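Local coordinates for protein FAD-dependent pyridine nucleotide-disulphide oxidoreductase (PDB 3IWA) that probably acts as an FAD-dependent oxidoreductase of the pyridine nucleotide-disulphide family, using a nicotinamide cofactor, at residues 184-196 and 212-224. Residues are numbered along the deposited sequence; the frame is centred on the assembly and turned at random.
Sequences IDTTVVELADQIM and LEKNDVVVHTGEK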
ATOM      1  N   ILE A 184      30.728   0.134  17.741  1.00 56.46           N
ATOM      2  CA  ILE A 184      31.908   0.108  16.899  1.00 54.78           C
ATOM      3  C   ILE A 184      32.010   1.430  16.159  1.00 53.45           C
ATOM      4  O   ILE A 184      31.027   1.913  15.602  1.00 54.23           O
ATOM      5  CB  ILE A 184      31.825  -1.072  15.901  1.00 54.36           C
ATOM      6  CG1 ILE A 184      31.864  -2.407  16.659  1.00 55.04           C
ATOM      7  CG2 ILE A 184      32.955  -1.012  14.928  1.00 53.89           C
ATOM      8  CD1 ILE A 184      31.497  -3.640  15.817  1.00 55.50           C
ATOM      9  N   ASP A 185      33.199   2.016  16.169  1.00 51.89           N
ATOM     10  CA  ASP A 185      33.536   3.169  15.321  1.00 50.90           C
ATOM     11  C   ASP A 185      33.444   2.819  13.829  1.00 48.71           C
ATOM     12  O   ASP A 185      34.216   2.006  13.309  1.00 47.24           O
ATOM     13  CB  ASP A 185      34.942   3.670  15.664  1.00 51.85           C
ATOM     14  CG  ASP A 185      35.276   5.021  15.005  1.00 54.08           C
ATOM     15  OD1 ASP A 185      34.846   5.292  13.857  1.00 57.26           O
ATOM     16  OD2 ASP A 185      35.990   5.807  15.646  1.00 57.13           O
ATOM     17  N   THR A 186      32.483   3.445  13.158  1.00 47.04           N
ATOM     18  CA  THR A 186      32.055   3.012  11.842  1.00 45.65           C
ATOM     19  C   THR A 186      32.113   4.133  10.834  1.00 43.33           C
ATOM     20  O   THR A 186      31.626   5.226  11.093  1.00 42.73           O
ATOM     21  CB  THR A 186      30.634   2.428  11.913  1.00 46.26           C
ATOM     22  OG1 THR A 186      30.598   1.456  12.957  1.00 48.53           O
ATOM     23  CG2 THR A 186      30.259   1.732  10.622  1.00 47.61           C
ATOM     24  N   THR A 187      32.708   3.830   9.682  1.00 41.43           N
ATOM     25  CA  THR A 187      32.835   4.761   8.557  1.00 41.10           C
ATOM     26  C   THR A 187      32.357   4.083   7.276  1.00 40.19           C
ATOM     27  O   THR A 187      32.701   2.935   7.006  1.00 40.71           O
ATOM     28  CB  THR A 187      34.283   5.188   8.360  1.00 40.76           C
ATOM     29  OG1 THR A 187      34.805   5.611   9.619  1.00 42.69           O
ATOM     30  CG2 THR A 187      34.408   6.311   7.335  1.00 40.04           C
ATOM     31  N   VAL A 188      31.542   4.785   6.503  1.00 39.90           N
ATOM     32  CA  VAL A 188      31.094   4.297   5.193  1.00 38.70           C
ATOM     33  C   VAL A 188      31.858   5.057   4.152  1.00 38.12           C
ATOM     34  O   VAL A 188      31.958   6.255   4.237  1.00 38.24           O
ATOM     35  CB  VAL A 188      29.574   4.492   4.949  1.00 38.63           C
ATOM     36  CG1 VAL A 188      29.211   4.016   3.560  1.00 38.32           C
ATOM     37  CG2 VAL A 188      28.755   3.758   5.967  1.00 36.55           C
ATOM     38  N   VAL A 189      32.416   4.339   3.188  1.00 38.19           N
ATOM     39  CA  VAL A 189      33.114   4.927   2.065  1.00 37.59           C
ATOM     40  C   VAL A 189      32.430   4.496   0.763  1.00 37.90           C
ATOM     41  O   VAL A 189      32.344   3.331   0.458  1.00 37.26           O
ATOM     42  CB  VAL A 189      34.630   4.504   2.046  1.00 37.41           C
ATOM     43  CG1 VAL A 189      35.331   5.021   0.769  1.00 35.86           C
ATOM     44  CG2 VAL A 189      35.345   4.979   3.336  1.00 36.28           C
ATOM     45  N   GLU A 190      31.978   5.476  -0.008  1.00 39.16           N
ATOM     46  CA  GLU A 190      31.203   5.251  -1.211  1.00 39.12           C
ATOM     47  C   GLU A 190      31.856   5.983  -2.391  1.00 40.01           C
ATOM     48  O   GLU A 190      32.148   7.169  -2.342  1.00 39.92           O
ATOM     49  CB  GLU A 190      29.763   5.709  -0.973  1.00 38.62           C
ATOM     50  CG  GLU A 190      28.867   5.779  -2.214  1.00 39.35           C
ATOM     51  CD  GLU A 190      28.704   4.466  -2.919  1.00 40.03           C
ATOM     52  OE1 GLU A 190      28.280   3.509  -2.251  1.00 41.29           O
ATOM     53  OE2 GLU A 190      28.988   4.385  -4.136  1.00 41.86           O
ATOM     54  N   LEU A 191      32.046   5.239  -3.454  1.00 40.96           N
ATOM     55  CA  LEU A 191      32.584   5.736  -4.687  1.00 42.54           C
ATOM     56  C   LEU A 191      31.652   6.768  -5.374  1.00 42.23           C
ATOM     57  O   LEU A 191      32.102   7.831  -5.795  1.00 42.77           O
ATOM     58  CB  LEU A 191      32.882   4.536  -5.577  1.00 42.69           C
ATOM     59  CG  LEU A 191      33.430   4.791  -6.980  1.00 46.60           C
ATOM     60  CD1 LEU A 191      34.873   5.268  -6.906  1.00 49.04           C
ATOM     61  CD2 LEU A 191      33.298   3.505  -7.832  1.00 47.36           C
ATOM     62  N   ALA A 192      30.360   6.472  -5.465  1.00 42.02           N
ATOM     63  CA  ALA A 192      29.400   7.394  -6.098  1.00 41.21           C
ATOM     64  C   ALA A 192      29.286   8.676  -5.274  1.00 41.01           C
ATOM     65  O   ALA A 192      29.594   8.693  -4.074  1.00 40.43           O
ATOM     66  CB  ALA A 192      28.031   6.722  -6.269  1.00 40.35           C
ATOM     67  N   ASP A 193      28.830   9.753  -5.900  1.00 41.42           N
ATOM     68  CA  ASP A 193      28.687  11.038  -5.193  1.00 41.54           C
ATOM     69  C   ASP A 193      27.548  11.074  -4.173  1.00 40.04           C
ATOM     70  O   ASP A 193      27.236  12.141  -3.631  1.00 38.70           O
ATOM     71  CB  ASP A 193      28.509  12.183  -6.192  1.00 42.71           C
ATOM     72  CG  ASP A 193      27.173  12.107  -6.972  1.00 46.62           C
ATOM     73  OD1 ASP A 193      26.252  11.356  -6.561  1.00 50.97           O
ATOM     74  OD2 ASP A 193      27.039  12.820  -8.009  1.00 52.07           O
ATOM     75  N   GLN A 194      26.894   9.937  -3.953  1.00 38.09           N
ATOM     76  CA  GLN A 194      25.861   9.856  -2.957  1.00 38.23           C
ATOM     77  C   GLN A 194      25.827   8.449  -2.386  1.00 38.50           C
ATOM     78  O   GLN A 194      26.212   7.512  -3.056  1.00 39.05           O
ATOM     79  CB  GLN A 194      24.496  10.208  -3.583  1.00 37.84           C
ATOM     80  CG  GLN A 194      24.092   9.318  -4.771  1.00 37.97           C
ATOM     81  CD  GLN A 194      22.613   9.419  -5.131  1.00 37.00           C
ATOM     82  OE1 GLN A 194      22.241  10.183  -6.012  1.00 36.19           O
ATOM     83  NE2 GLN A 194      21.764   8.676  -4.412  1.00 33.25           N
ATOM     84  N   ILE A 195      25.361   8.307  -1.149  1.00 38.58           N
ATOM     85  CA  ILE A 195      24.979   7.015  -0.624  1.00 38.51           C
ATOM     86  C   ILE A 195      23.632   6.618  -1.222  1.00 38.78           C
ATOM     87  O   ILE A 195      22.918   7.464  -1.785  1.00 39.89           O
ATOM     88  CB  ILE A 195      24.923   7.003   0.925  1.00 38.85           C
ATOM     89  CG1 ILE A 195      23.836   7.946   1.447  1.00 38.18           C
ATOM     90  CG2 ILE A 195      26.353   7.300   1.523  1.00 39.01           C
ATOM     91  CD1 ILE A 195      23.453   7.679   2.888  1.00 36.82           C
ATOM     92  N   MET A 196      23.309   5.327  -1.107  1.00 37.81           N
ATOM     93  CA  MET A 196      22.152   4.696  -1.754  1.00 36.97           C
ATOM     94  C   MET A 196      21.963   5.009  -3.256  1.00 36.69           C
ATOM     95  O   MET A 196      20.834   5.198  -3.705  1.00 34.96           O
ATOM     96  CB  MET A 196      20.875   5.023  -0.980  1.00 37.01           C
ATOM     97  CG  MET A 196      20.826   4.416   0.420  1.00 36.23           C
ATOM     98  SD  MET A 196      20.631   2.652   0.417  1.00 31.12           S
ATOM     99  CE  MET A 196      18.869   2.654   0.508  1.00 39.85           C
ATOM    100  N   LEU A 212      22.821   9.153   9.482  1.00 50.04           N
ATOM    101  CA  LEU A 212      24.047   8.422   9.829  1.00 50.32           C
ATOM    102  C   LEU A 212      25.070   9.315  10.578  1.00 50.86           C
ATOM    103  O   LEU A 212      25.617   8.918  11.599  1.00 49.88           O
ATOM    104  CB  LEU A 212      24.710   7.802   8.597  1.00 50.16           C
ATOM    105  CG  LEU A 212      23.934   6.808   7.720  1.00 49.81           C
ATOM    106  CD1 LEU A 212      24.922   6.191   6.781  1.00 48.74           C
ATOM    107  CD2 LEU A 212      23.204   5.728   8.512  1.00 47.41           C
ATOM    108  N   GLU A 213      25.331  10.502  10.049  1.00 51.50           N
ATOM    109  CA  GLU A 213      26.347  11.369  10.607  1.00 52.98           C
ATOM    110  C   GLU A 213      26.024  11.903  11.998  1.00 53.77           C
ATOM    111  O   GLU A 213      26.930  12.150  12.790  1.00 53.78           O
ATOM    112  CB  GLU A 213      26.610  12.528   9.684  1.00 52.86           C
ATOM    113  CG  GLU A 213      27.230  12.110   8.395  1.00 53.72           C
ATOM    114  CD  GLU A 213      27.215  13.225   7.390  1.00 55.26           C
ATOM    115  OE1 GLU A 213      26.309  14.081   7.499  1.00 53.23           O
ATOM    116  OE2 GLU A 213      28.098  13.241   6.498  1.00 59.56           O
ATOM    117  N   LYS A 214      24.746  12.066  12.300  1.00 54.52           N
ATOM    118  CA  LYS A 214      24.367  12.603  13.582  1.00 55.32           C
ATOM    119  C   LYS A 214      24.355  11.507  14.648  1.00 55.31           C
ATOM    120  O   LYS A 214      24.330  11.792  15.854  1.00 55.71           O
ATOM    121  CB  LYS A 214      23.049  13.370  13.478  1.00 55.80           C
ATOM    122  CG  LYS A 214      21.836  12.790  14.162  1.00 58.18           C
ATOM    123  CD  LYS A 214      20.638  13.757  13.953  1.00 61.59           C
ATOM    124  CE  LYS A 214      19.513  13.603  14.973  1.00 63.46           C
ATOM    125  NZ  LYS A 214      18.167  13.836  14.305  1.00 64.39           N
ATOM    126  N   ASN A 215      24.393  10.254  14.210  1.00 54.60           N
ATOM    127  CA  ASN A 215      24.583   9.148  15.142  1.00 54.00           C
ATOM    128  C   ASN A 215      26.000   8.560  14.998  1.00 53.09           C
ATOM    129  O   ASN A 215      26.203   7.369  15.188  1.00 52.17           O
ATOM    130  CB  ASN A 215      23.477   8.088  14.967  1.00 54.22           C
ATOM    131  CG  ASN A 215      22.089   8.622  15.332  1.00 54.73           C
ATOM    132  OD1 ASN A 215      21.534   8.301  16.390  1.00 57.03           O
ATOM    133  ND2 ASN A 215      21.525   9.440  14.458  1.00 54.42           N
ATOM    134  N   ASP A 216      26.955   9.419  14.632  1.00 52.27           N
ATOM    135  CA  ASP A 216      28.396   9.131  14.698  1.00 52.51           C
ATOM    136  C   ASP A 216      28.976   8.232  13.605  1.00 51.23           C
ATOM    137  O   ASP A 216      30.151   7.857  13.675  1.00 51.20           O
ATOM    138  CB  ASP A 216      28.769   8.510  16.048  1.00 53.54           C
ATOM    139  CG  ASP A 216      28.529   9.439  17.211  1.00 56.53           C
ATOM    140  OD1 ASP A 216      28.155  10.613  17.019  1.00 62.00           O
ATOM    141  OD2 ASP A 216      28.754   8.985  18.346  1.00 63.51           O
ATOM    142  N   VAL A 217      28.180   7.861  12.613  1.00 49.34           N
ATOM    143  CA  VAL A 217      28.739   7.190  11.461  1.00 47.89           C
ATOM    144  C   VAL A 217      29.312   8.275  10.561  1.00 47.76           C
ATOM    145  O   VAL A 217      28.613   9.200  10.175  1.00 48.20           O
ATOM    146  CB  VAL A 217      27.702   6.348  10.723  1.00 47.10           C
ATOM    147  CG1 VAL A 217      28.287   5.804   9.464  1.00 44.55           C
ATOM    148  CG2 VAL A 217      27.221   5.243  11.617  1.00 43.69           C
ATOM    149  N   VAL A 218      30.596   8.179  10.251  1.00 46.94           N
ATOM    150  CA  VAL A 218      31.192   9.075   9.290  1.00 46.31           C
ATOM    151  C   VAL A 218      30.932   8.531   7.895  1.00 46.02           C
ATOM    152  O   VAL A 218      31.058   7.308   7.660  1.00 46.07           O
ATOM    153  CB  VAL A 218      32.708   9.191   9.521  1.00 46.79           C
ATOM    154  CG1 VAL A 218      33.367  10.082   8.440  1.00 46.59           C
ATOM    155  CG2 VAL A 218      32.983   9.725  10.948  1.00 47.16           C
ATOM    156  N   VAL A 219      30.616   9.435   6.964  1.00 45.12           N
ATOM    157  CA  VAL A 219      30.360   9.068   5.572  1.00 44.09           C
ATOM    158  C   VAL A 219      31.254   9.797   4.579  1.00 44.29           C
ATOM    159  O   VAL A 219      31.349  11.001   4.598  1.00 44.18           O
ATOM    160  CB  VAL A 219      28.883   9.319   5.216  1.00 43.87           C
ATOM    161  CG1 VAL A 219      28.594   8.869   3.790  1.00 40.64           C
ATOM    162  CG2 VAL A 219      27.976   8.602   6.214  1.00 43.30           C
ATOM    163  N   HIS A 220      31.895   9.065   3.688  1.00 44.82           N
ATOM    164  CA  HIS A 220      32.671   9.689   2.637  1.00 46.17           C
ATOM    165  C   HIS A 220      32.106   9.219   1.324  1.00 46.11           C
ATOM    166  O   HIS A 220      32.016   8.009   1.090  1.00 46.78           O
ATOM    167  CB  HIS A 220      34.170   9.326   2.718  1.00 46.43           C
ATOM    168  CG  HIS A 220      34.833   9.750   3.998  1.00 48.94           C
ATOM    169  ND1 HIS A 220      34.987  11.071   4.356  1.00 50.91           N
ATOM    170  CD2 HIS A 220      35.375   9.023   5.009  1.00 49.94           C
ATOM    171  CE1 HIS A 220      35.588  11.137   5.533  1.00 50.18           C
ATOM    172  NE2 HIS A 220      35.833   9.908   5.950  1.00 47.37           N
ATOM    173  N   THR A 221      31.736  10.182   0.483  1.00 46.41           N
ATOM    174  CA  THR A 221      31.284   9.949  -0.887  1.00 46.48           C
ATOM    175  C   THR A 221      32.289  10.498  -1.916  1.00 47.25           C
ATOM    176  O   THR A 221      33.217  11.236  -1.583  1.00 47.95           O
ATOM    177  CB  THR A 221      29.863  10.563  -1.115  1.00 46.67           C
ATOM    178  OG1 THR A 221      29.832  11.930  -0.694  1.00 45.44           O
ATOM    179  CG2 THR A 221      28.814   9.783  -0.321  1.00 46.10           C
ATOM    180  N   GLY A 222      32.097  10.153  -3.178  1.00 47.45           N
ATOM    181  CA  GLY A 222      33.073  10.475  -4.183  1.00 47.96           C
ATOM    182  C   GLY A 222      34.486  10.051  -3.798  1.00 48.29           C
ATOM    183  O   GLY A 222      35.446  10.743  -4.133  1.00 48.75           O
ATOM    184  N   GLU A 223      34.613   8.891  -3.142  1.00 48.47           N
ATOM    185  CA  GLU A 223      35.880   8.444  -2.573  1.00 48.13           C
ATOM    186  C   GLU A 223      36.175   6.988  -2.901  1.00 48.35           C
ATOM    187  O   GLU A 223      35.345   6.108  -2.681  1.00 47.54           O
ATOM    188  CB  GLU A 223      35.855   8.662  -1.074  1.00 48.57           C
ATOM    189  CG  GLU A 223      37.225   8.492  -0.430  1.00 49.15           C
ATOM    190  CD  GLU A 223      37.397   9.242   0.856  1.00 47.96           C
ATOM    191  OE1 GLU A 223      36.741  10.277   1.069  1.00 46.56           O
ATOM    192  OE2 GLU A 223      38.248   8.801   1.651  1.00 51.69           O
ATOM    193  N   LYS A 224      37.373   6.755  -3.443  1.00 48.71           N
ATOM    194  CA  LYS A 224      37.760   5.465  -4.012  1.00 49.60           C
ATOM    195  C   LYS A 224      38.745   4.733  -3.108  1.00 49.17           C
ATOM    196  O   LYS A 224      39.635   5.360  -2.535  1.00 50.04           O
ATOM    197  CB  LYS A 224      38.403   5.652  -5.400  1.00 50.26           C
ATOM    198  CG  LYS A 224      38.917   4.339  -6.028  1.00 53.57           C
ATOM    199  CD  LYS A 224      39.475   4.498  -7.462  1.00 58.84           C
ATOM    200  CE  LYS A 224      39.291   3.205  -8.293  1.00 61.87           C
ATOM    201  NZ  LYS A 224      39.475   3.366  -9.789  1.00 64.15           N
TER
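The imidazole ring of His-220 meets two side chains of strand 185-189. Val-189 CG2 lies at the ring edge, near its plane. The methyl of Thr-187 comes in obliquely, CG2 to His-220 CD2 3.7 Å. That methyl is anti to its own backbone N (chi1 -50° for OG1), which turns it to the ring and to Val-218 alongside. The side chain of His-220 also touches Arg-243. The side chain of Glu-190 bends at chi2 (60°). Its OE2 takes Ala-192 N through the anti lone pair at 2.8 Å, and OE1 takes Gly-167 N. Both oxygens are thus gripped by backbone N-H groups. On the face that carries Val-188 and Val-219, Ile-195 CG2 of the following loop packs at about a right angle against Val-219 CG1 (3.6 Å) and also touches the methyl of Thr-221. The strands run parallel. Val-188 N donates to Val-218 O (2.8 Å), and Val-188 O accepts from His-220 N (2.9 Å). Beyond them, Gly-222 N reaches Ala-192 O from above the carbonyl plane (3.0 Å). Helix 202-214 ends in a Schellman motif at Asp-216. The whole is a beta-alpha-beta unit at the edge of a five-stranded parallel sheet, consistent with the Rossmann-type NAD(P)H domain of this family.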